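Local coordinates for aminotransferase (Psychrobacter arcticus 273-4, PDB 3IF2), which binds pyridoxal 5'-phosphate and probably transfers amino groups between amino acids and keto acids, perhaps as a valine-pyruvate transaminase, at residues Ala87-Leu92 against Ala316-Val320; Asp144-Pro150 against Gly205-Cys211; Tyr355-Ile359 against Leu370-Asp374. One frame throughout, in Å; residues are numbered along the deposited sequence.

Contact 1: Ala87-Leu92 against Ala316-Val320; sequences AFIDAL and ATPLV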
loop_
_atom_site.group_PDB
_atom_site.type_symbol
_atom_site.label_atom_id
_atom_site.label_comp_id
_atom_site.label_asym_id
_atom_site.label_seq_id
_atom_site.Cartn_x
_atom_site.Cartn_y
_atom_site.Cartn_z
ATOM N N ALA A 87 -17.726 -1.636 -6.741
ATOM C CA ALA A 87 -18.620 -2.796 -6.666
ATOM C C ALA A 87 -18.534 -3.491 -5.300
ATOM O O ALA A 87 -19.568 -3.830 -4.704
ATOM C CB ALA A 87 -18.356 -3.806 -7.837
ATOM N N PHE A 88 -17.308 -3.663 -4.812
ATOM C CA PHE A 88 -17.065 -4.272 -3.486
ATOM C C PHE A 88 -17.652 -3.418 -2.337
ATOM O O PHE A 88 -18.282 -3.968 -1.427
ATOM C CB PHE A 88 -15.558 -4.543 -3.279
ATOM C CG PHE A 88 -15.224 -5.354 -2.041
ATOM C CD1 PHE A 88 -15.895 -6.560 -1.753
ATOM C CD2 PHE A 88 -14.163 -4.979 -1.225
ATOM C CE1 PHE A 88 -15.551 -7.335 -0.658
ATOM C CE2 PHE A 88 -13.796 -5.738 -0.133
ATOM C CZ PHE A 88 -14.488 -6.924 0.171
ATOM N N ILE A 89 -17.465 -2.094 -2.399
ATOM C CA ILE A 89 -18.052 -1.188 -1.405
ATOM C C ILE A 89 -19.593 -1.284 -1.411
ATOM O O ILE A 89 -20.185 -1.368 -0.337
ATOM C CB ILE A 89 -17.566 0.319 -1.580
ATOM C CG1 ILE A 89 -16.098 0.463 -1.125
ATOM C CG2 ILE A 89 -18.484 1.320 -0.820
ATOM C CD1 ILE A 89 -15.466 1.765 -1.555
ATOM N N ASP A 90 -20.222 -1.270 -2.593
ATOM C CA ASP A 90 -21.701 -1.383 -2.696
ATOM C C ASP A 90 -22.198 -2.705 -2.107
ATOM O O ASP A 90 -23.191 -2.712 -1.381
ATOM C CB ASP A 90 -22.225 -1.248 -4.140
ATOM C CG ASP A 90 -22.027 0.134 -4.732
ATOM O OD1 ASP A 90 -22.109 1.168 -4.021
ATOM O OD2 ASP A 90 -21.812 0.184 -5.958
ATOM N N ALA A 91 -21.494 -3.800 -2.410
ATOM C CA ALA A 91 -21.807 -5.125 -1.847
ATOM C C ALA A 91 -21.735 -5.100 -0.307
ATOM O O ALA A 91 -22.652 -5.582 0.370
ATOM C CB ALA A 91 -20.862 -6.176 -2.403
ATOM N N LEU A 92 -20.650 -4.511 0.208
ATOM C CA LEU A 92 -20.430 -4.338 1.655
ATOM C C LEU A 92 -21.523 -3.484 2.320
ATOM O O LEU A 92 -22.007 -3.843 3.394
ATOM C CB LEU A 92 -19.021 -3.773 1.947
ATOM C CG LEU A 92 -17.819 -4.712 1.719
ATOM C CD1 LEU A 92 -16.501 -3.935 1.740
ATOM C CD2 LEU A 92 -17.813 -5.876 2.732
ATOM N N ALA A 316 -13.903 -11.426 -3.295
ATOM C CA ALA A 316 -14.838 -11.323 -2.173
ATOM C C ALA A 316 -16.203 -10.753 -2.498
ATOM O O ALA A 316 -17.175 -11.095 -1.807
ATOM C CB ALA A 316 -14.200 -10.544 -1.028
ATOM N N THR A 317 -16.287 -9.921 -3.543
ATOM C CA THR A 317 -17.550 -9.255 -3.942
ATOM C C THR A 317 -18.754 -10.216 -4.073
ATOM O O THR A 317 -19.741 -9.999 -3.388
ATOM C CB THR A 317 -17.357 -8.348 -5.202
ATOM O OG1 THR A 317 -16.478 -7.269 -4.864
ATOM C CG2 THR A 317 -18.675 -7.777 -5.731
ATOM N N PRO A 318 -18.655 -11.284 -4.907
ATOM C CA PRO A 318 -19.776 -12.209 -5.016
ATOM C C PRO A 318 -20.069 -13.003 -3.745
ATOM O O PRO A 318 -21.230 -13.306 -3.499
ATOM C CB PRO A 318 -19.373 -13.139 -6.181
ATOM C CG PRO A 318 -17.907 -13.021 -6.280
ATOM C CD PRO A 318 -17.634 -11.586 -5.926
ATOM N N LEU A 319 -19.043 -13.320 -2.957
ATOM C CA LEU A 319 -19.218 -14.055 -1.693
ATOM C C LEU A 319 -19.890 -13.172 -0.607
ATOM O O LEU A 319 -20.483 -13.710 0.348
ATOM C CB LEU A 319 -17.882 -14.649 -1.188
ATOM C CG LEU A 319 -17.036 -15.496 -2.164
ATOM C CD1 LEU A 319 -15.745 -15.975 -1.522
ATOM C CD2 LEU A 319 -17.797 -16.679 -2.707
ATOM N N VAL A 320 -19.772 -11.837 -0.731
ATOM C CA VAL A 320 -20.465 -10.875 0.170
ATOM C C VAL A 320 -21.926 -10.757 -0.304
ATOM O O VAL A 320 -22.858 -10.872 0.513
ATOM C CB VAL A 320 -19.758 -9.469 0.198
ATOM C CG1 VAL A 320 -20.613 -8.425 0.877
ATOM C CG2 VAL A 320 -18.413 -9.563 0.853
#
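Helix 86-100 and helix 311-321 run side by side here. The axes of the two short segments come within 9.0 Å and cross at only 20°, nearly parallel. The CA-to-CB bond of Phe88 points sideways, but the t rotamer (chi1 -171°) carries the ring across to helix 311-321. There Phe88 CE1 lies 3.5 Å from Ala316 CB and 3.9 Å from Val320 CG2. Phe88 CD1 is also 3.2 Å from Thr317 OG1. That hydroxyl is hydrogen-bonded to Ala313 O, one turn back in its own helix. The CA-to-CB bond of Val320, a t rotamer, points toward helix 86-100. Val320 CG1 is 4.0 Å from Ala91 CB, and its CG2 is 4.2 Å from Leu92 CD2. The small Ala91 leaves room for this approach, and Val320 CG1 comes 3.5 Å from Ala91 O. Beyond the pair, Phe88 and Leu92 also pack on Ile286 of strand 285-288, so the contact borders the large cofactor-binding sheet. The Phe88 side chain stays about 11 Å from the bound PLP. With no hydrogen bond across, the helices are held here by apolar packing, and the one polar group at the ring, Thr317 OG1, is satisfied within its own helix.

Contact 2: Asp144-Pro150 against Gly205-Cys211; sequences DKSILLP and GRIGAIC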
loop_
_atom_site.group_PDB
_atom_site.type_symbol
_atom_site.label_atom_id
_atom_site.label_comp_id
_atom_site.label_asym_id
_atom_site.label_seq_id
_atom_site.Cartn_x
_atom_site.Cartn_y
_atom_site.Cartn_z
ATOM N N ASP A 144 1.472 17.061 21.446
ATOM C CA ASP A 144 1.413 15.639 21.056
ATOM C C ASP A 144 0.201 14.943 21.671
ATOM O O ASP A 144 -0.136 15.186 22.830
ATOM C CB ASP A 144 2.686 14.869 21.477
ATOM C CG ASP A 144 3.871 15.109 20.551
ATOM O OD1 ASP A 144 3.722 15.738 19.474
ATOM O OD2 ASP A 144 4.964 14.620 20.898
ATOM N N LYS A 145 -0.463 14.108 20.878
ATOM C CA LYS A 145 -1.568 13.284 21.357
ATOM C C LYS A 145 -1.275 11.820 21.051
ATOM O O LYS A 145 -0.572 11.506 20.091
ATOM C CB LYS A 145 -2.909 13.704 20.767
ATOM C CG LYS A 145 -3.285 15.132 21.056
ATOM C CD LYS A 145 -4.774 15.378 20.894
ATOM C CE LYS A 145 -5.076 16.843 21.119
ATOM N NZ LYS A 145 -6.520 17.121 21.206
ATOM N N SER A 146 -1.836 10.936 21.869
ATOM C CA SER A 146 -1.621 9.498 21.766
ATOM C C SER A 146 -2.882 8.727 21.447
ATOM O O SER A 146 -3.993 9.226 21.667
ATOM C CB SER A 146 -1.049 8.986 23.093
ATOM O OG SER A 146 0.277 9.419 23.232
ATOM N N ILE A 147 -2.686 7.512 20.924
ATOM C CA ILE A 147 -3.764 6.547 20.663
ATOM C C ILE A 147 -3.839 5.744 21.970
ATOM O O ILE A 147 -2.846 5.145 22.376
ATOM C CB ILE A 147 -3.437 5.621 19.473
ATOM C CG1 ILE A 147 -3.108 6.437 18.197
ATOM C CG2 ILE A 147 -4.576 4.657 19.214
ATOM C CD1 ILE A 147 -4.186 7.440 17.723
ATOM N N LEU A 148 -4.988 5.775 22.650
ATOM C CA LEU A 148 -5.170 5.068 23.925
ATOM C C LEU A 148 -5.518 3.600 23.676
ATOM O O LEU A 148 -6.511 3.311 23.017
ATOM C CB LEU A 148 -6.253 5.734 24.794
ATOM C CG LEU A 148 -6.640 5.101 26.149
ATOM C CD1 LEU A 148 -5.438 4.824 27.028
ATOM C CD2 LEU A 148 -7.610 5.989 26.889
ATOM N N LEU A 149 -4.680 2.692 24.187
ATOM C CA LEU A 149 -4.914 1.258 24.141
ATOM C C LEU A 149 -5.472 0.980 25.532
ATOM O O LEU A 149 -4.728 1.036 26.502
ATOM C CB LEU A 149 -3.616 0.485 23.872
ATOM C CG LEU A 149 -2.806 0.842 22.618
ATOM C CD1 LEU A 149 -1.652 -0.134 22.459
ATOM C CD2 LEU A 149 -3.663 0.850 21.367
ATOM N N PRO A 150 -6.786 0.709 25.652
ATOM C CA PRO A 150 -7.400 0.518 26.962
ATOM C C PRO A 150 -6.990 -0.748 27.717
ATOM O O PRO A 150 -7.274 -0.865 28.916
ATOM C CB PRO A 150 -8.892 0.514 26.636
ATOM C CG PRO A 150 -8.969 -0.085 25.338
ATOM C CD PRO A 150 -7.733 0.338 24.586
ATOM N N GLY A 205 -6.991 16.308 27.644
ATOM C CA GLY A 205 -7.198 16.448 26.195
ATOM C C GLY A 205 -6.037 16.080 25.279
ATOM O O GLY A 205 -5.980 16.583 24.155
ATOM N N ARG A 206 -5.161 15.177 25.739
ATOM C CA ARG A 206 -3.972 14.727 24.996
ATOM C C ARG A 206 -4.099 13.300 24.423
ATOM O O ARG A 206 -3.084 12.640 24.139
ATOM C CB ARG A 206 -2.726 14.864 25.894
ATOM C CG ARG A 206 -2.454 16.307 26.332
ATOM C CD ARG A 206 -1.134 16.465 27.100
ATOM N NE ARG A 206 -1.121 15.759 28.379
ATOM C CZ ARG A 206 -0.506 14.600 28.600
ATOM N NH1 ARG A 206 0.172 13.998 27.630
ATOM N NH2 ARG A 206 -0.561 14.051 29.807
ATOM N N ILE A 207 -5.337 12.819 24.247
ATOM C CA ILE A 207 -5.610 11.489 23.647
ATOM C C ILE A 207 -6.441 11.772 22.391
ATOM O O ILE A 207 -7.515 12.366 22.483
ATOM C CB ILE A 207 -6.349 10.516 24.618
ATOM C CG1 ILE A 207 -5.452 10.143 25.805
ATOM C CG2 ILE A 207 -6.792 9.237 23.901
ATOM C CD1 ILE A 207 -4.201 9.340 25.434
ATOM N N GLY A 208 -5.925 11.391 21.227
ATOM C CA GLY A 208 -6.621 11.610 19.943
ATOM C C GLY A 208 -7.665 10.572 19.531
ATOM O O GLY A 208 -8.610 10.903 18.824
ATOM N N ALA A 209 -7.484 9.324 19.962
ATOM C CA ALA A 209 -8.414 8.225 19.676
ATOM C C ALA A 209 -8.187 7.080 20.650
ATOM O O ALA A 209 -7.160 7.053 21.323
ATOM C CB ALA A 209 -8.219 7.731 18.260
ATOM N N ILE A 210 -9.162 6.168 20.736
ATOM C CA ILE A 210 -9.037 4.936 21.528
ATOM C C ILE A 210 -9.001 3.801 20.516
ATOM O O ILE A 210 -9.743 3.843 19.533
ATOM C CB ILE A 210 -10.194 4.706 22.518
ATOM C CG1 ILE A 210 -10.294 5.871 23.506
ATOM C CG2 ILE A 210 -9.968 3.420 23.307
ATOM C CD1 ILE A 210 -11.412 5.715 24.553
ATOM N N CYS A 211 -8.149 2.801 20.744
ATOM C CA CYS A 211 -8.046 1.650 19.846
ATOM C C CYS A 211 -7.796 0.297 20.520
ATOM O O CYS A 211 -7.068 0.219 21.508
ATOM C CB CYS A 211 -6.942 1.887 18.820
ATOM S SG CYS A 211 -6.896 0.594 17.541
#
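Strands 142-149 and 207-213 run parallel here. The axes of the short strand segments approach to 4.4 Å, at 17°. Four backbone hydrogen bonds join them: Ser146 N to Arg206 O (3.1 Å), Gly208 N to Ser146 O (2.9 Å), Leu148 N to Ala209 O (2.8 Å) and Cys211 N to Leu148 O (2.8 Å). Gly205 closes the preceding helix with a Schellman motif, and Lys145 NZ makes a weak hydrogen bond to Gly205 O (3.0 Å). On one face Leu148 CB packs 3.7 Å from Ile207 CG2 and 4.2 Å from Ile210 CG1. On the other, Ile147 CD1 meets Ala209 CB at 4.1 Å, and Ile147 CG2 meets Cys211 CB at 3.7 Å. These strands belong to the mixed sheet of the PLP-binding large domain seen in fold-type I aminotransferases. The Cys211 side chain lies about 9 Å from the bound PLP. Strand 242-245 continues the sheet beyond 207-213, and strand 168-170 bonds to the other side of 142-149. Helix 193-197 covers Leu148 and Pro150 through Leu196.

Contact 3: Tyr355-Ile359 against Leu370-Asp374; sequences YPLMI and LWFKD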
loop_
_atom_site.group_PDB
_atom_site.type_symbol
_atom_site.label_atom_id
_atom_site.label_comp_id
_atom_site.label_asym_id
_atom_site.label_seq_id
_atom_site.Cartn_x
_atom_site.Cartn_y
_atom_site.Cartn_z
ATOM N N TYR A 355 3.083 -27.991 36.208
ATOM C CA TYR A 355 3.927 -26.817 36.370
ATOM C C TYR A 355 3.121 -25.500 36.371
ATOM O O TYR A 355 1.907 -25.509 36.099
ATOM C CB TYR A 355 4.998 -26.843 35.272
ATOM C CG TYR A 355 5.982 -27.965 35.466
ATOM C CD1 TYR A 355 5.674 -29.285 35.086
ATOM C CD2 TYR A 355 7.226 -27.722 36.051
ATOM C CE1 TYR A 355 6.604 -30.345 35.300
ATOM C CE2 TYR A 355 8.158 -28.753 36.247
ATOM C CZ TYR A 355 7.851 -30.056 35.869
ATOM O OH TYR A 355 8.787 -31.036 36.072
ATOM N N PRO A 356 3.784 -24.351 36.660
ATOM C CA PRO A 356 3.076 -23.052 36.719
ATOM C C PRO A 356 2.607 -22.410 35.397
ATOM O O PRO A 356 2.614 -21.174 35.278
ATOM C CB PRO A 356 4.104 -22.144 37.416
ATOM C CG PRO A 356 4.976 -23.080 38.161
ATOM C CD PRO A 356 5.143 -24.207 37.222
ATOM N N LEU A 357 2.174 -23.224 34.429
ATOM C CA LEU A 357 1.663 -22.723 33.161
ATOM C C LEU A 357 0.249 -22.275 33.395
ATOM O O LEU A 357 -0.533 -23.005 33.996
ATOM C CB LEU A 357 1.625 -23.807 32.062
ATOM C CG LEU A 357 1.035 -23.457 30.670
ATOM C CD1 LEU A 357 1.827 -22.350 29.986
ATOM C CD2 LEU A 357 0.947 -24.690 29.758
HETATM N N MSE A 358 -0.031 -21.048 32.967
HETATM C CA MSE A 358 -1.380 -20.509 32.860
HETATM C C MSE A 358 -1.535 -20.274 31.343
HETATM O O MSE A 358 -0.558 -19.938 30.658
HETATM C CB MSE A 358 -1.535 -19.202 33.632
HETATM C CG MSE A 358 -1.266 -19.298 35.121
HETATM SE SE MSE A 358 -2.678 -20.227 36.077
HETATM C CE MSE A 358 -4.061 -18.857 36.061
ATOM N N ILE A 359 -2.743 -20.497 30.828
ATOM C CA ILE A 359 -3.088 -20.294 29.425
ATOM C C ILE A 359 -4.219 -19.273 29.402
ATOM O O ILE A 359 -5.134 -19.377 30.188
ATOM C CB ILE A 359 -3.540 -21.624 28.774
ATOM C CG1 ILE A 359 -2.382 -22.634 28.784
ATOM C CG2 ILE A 359 -4.031 -21.412 27.326
ATOM C CD1 ILE A 359 -2.753 -24.019 28.273
ATOM N N LEU A 370 0.571 -18.110 26.443
ATOM C CA LEU A 370 1.043 -18.921 27.569
ATOM C C LEU A 370 1.778 -18.048 28.573
ATOM O O LEU A 370 2.645 -17.275 28.166
ATOM C CB LEU A 370 1.993 -20.031 27.074
ATOM C CG LEU A 370 1.418 -21.279 26.370
ATOM C CD1 LEU A 370 0.337 -20.960 25.380
ATOM C CD2 LEU A 370 2.530 -22.073 25.691
ATOM N N TRP A 371 1.419 -18.181 29.862
ATOM C CA TRP A 371 2.040 -17.447 30.990
ATOM C C TRP A 371 2.735 -18.424 31.959
ATOM O O TRP A 371 2.076 -19.202 32.635
ATOM C CB TRP A 371 0.979 -16.597 31.702
ATOM C CG TRP A 371 1.411 -15.875 32.971
ATOM C CD1 TRP A 371 2.673 -15.428 33.293
ATOM C CD2 TRP A 371 0.555 -15.416 34.020
ATOM N NE1 TRP A 371 2.663 -14.785 34.513
ATOM C CE2 TRP A 371 1.376 -14.750 34.978
ATOM C CE3 TRP A 371 -0.826 -15.510 34.261
ATOM C CZ2 TRP A 371 0.857 -14.187 36.159
ATOM C CZ3 TRP A 371 -1.348 -14.950 35.451
ATOM C CH2 TRP A 371 -0.499 -14.302 36.384
ATOM N N PHE A 372 4.066 -18.363 31.995
ATOM C CA PHE A 372 4.903 -19.171 32.877
ATOM C C PHE A 372 5.145 -18.364 34.152
ATOM O O PHE A 372 6.040 -17.521 34.174
ATOM C CB PHE A 372 6.240 -19.507 32.188
ATOM C CG PHE A 372 6.085 -20.157 30.844
ATOM C CD1 PHE A 372 5.618 -21.465 30.741
ATOM C CD2 PHE A 372 6.431 -19.481 29.678
ATOM C CE1 PHE A 372 5.475 -22.075 29.490
ATOM C CE2 PHE A 372 6.296 -20.083 28.430
ATOM C CZ PHE A 372 5.816 -21.380 28.336
ATOM N N LYS A 373 4.339 -18.593 35.197
ATOM C CA LYS A 373 4.517 -17.873 36.483
ATOM C C LYS A 373 5.912 -18.153 37.086
ATOM O O LYS A 373 6.305 -19.310 37.182
ATOM C CB LYS A 373 3.441 -18.236 37.535
ATOM C CG LYS A 373 1.987 -17.689 37.365
ATOM C CD LYS A 373 1.130 -18.216 38.567
ATOM C CE LYS A 373 -0.381 -17.866 38.552
ATOM N NZ LYS A 373 -0.775 -16.508 39.032
ATOM N N ASP A 374 6.648 -17.093 37.445
ATOM C CA ASP A 374 7.994 -17.174 38.083
ATOM C C ASP A 374 9.049 -17.952 37.286
ATOM O O ASP A 374 9.814 -18.732 37.854
ATOM C CB ASP A 374 7.895 -17.764 39.506
ATOM C CG ASP A 374 6.848 -17.079 40.362
ATOM O OD1 ASP A 374 6.570 -15.875 40.159
ATOM O OD2 ASP A 374 6.303 -17.762 41.252
#
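Leu357 fills a hollow on one face. Its CD1 fits between Leu370 and Phe372, 3.7 Å from Leu370 CB and 3.7 Å from Phe372 CE1. Leu348 of helix 324-351 packs against both Leu357 and Leu370. On the other face Met358, a selenomethionine and the most covered residue of the contact, lies alongside Trp371 and Lys373. Its CB rests 3.8 Å from Trp371 CE3, and its CG is 3.8 Å from Lys373 CE. The two segments are the paired arms of a beta hairpin, strands 357-360 and 367-372, within a mixed sheet that strand 414-418 extends. Met358 and Trp371 form a hydrogen-bonded antiparallel pair: Met358 N to Trp371 O and Trp371 N to Met358 O are both 2.8 Å. Past the strand ends, Lys373 N bonds to Pro356 O at 3.1 Å. There Pro356 CB sits 4.0 Å from Lys373 CB. The Trp371 indole is held from outside, with NE1 bonded to Glu413 OE1 and the ring edge-to-face with His410 and Phe187. Tyr441 of helix 423-441 covers Pro356 and Phe372.

The three contacts share no helix or strand and do not touch. Contact 2 is the most buried and joins neighbouring strands in the large sheet. Contact 1 is partly buried and packs two helices, one of which lies against that same sheet. Contact 3 belongs to a separate sheet, on the opposite side of the chain's centre from contact 1. The chemistry follows these places. Backbone hydrogen bonds hold both strand pairs, parallel in contact 2 and antiparallel in contact 3, whereas contact 1 has none across it. The Phe88 and Cys211 side chains are about 11 Å and 9 Å from a bound PLP; contact 3 lies away from the cofactor site.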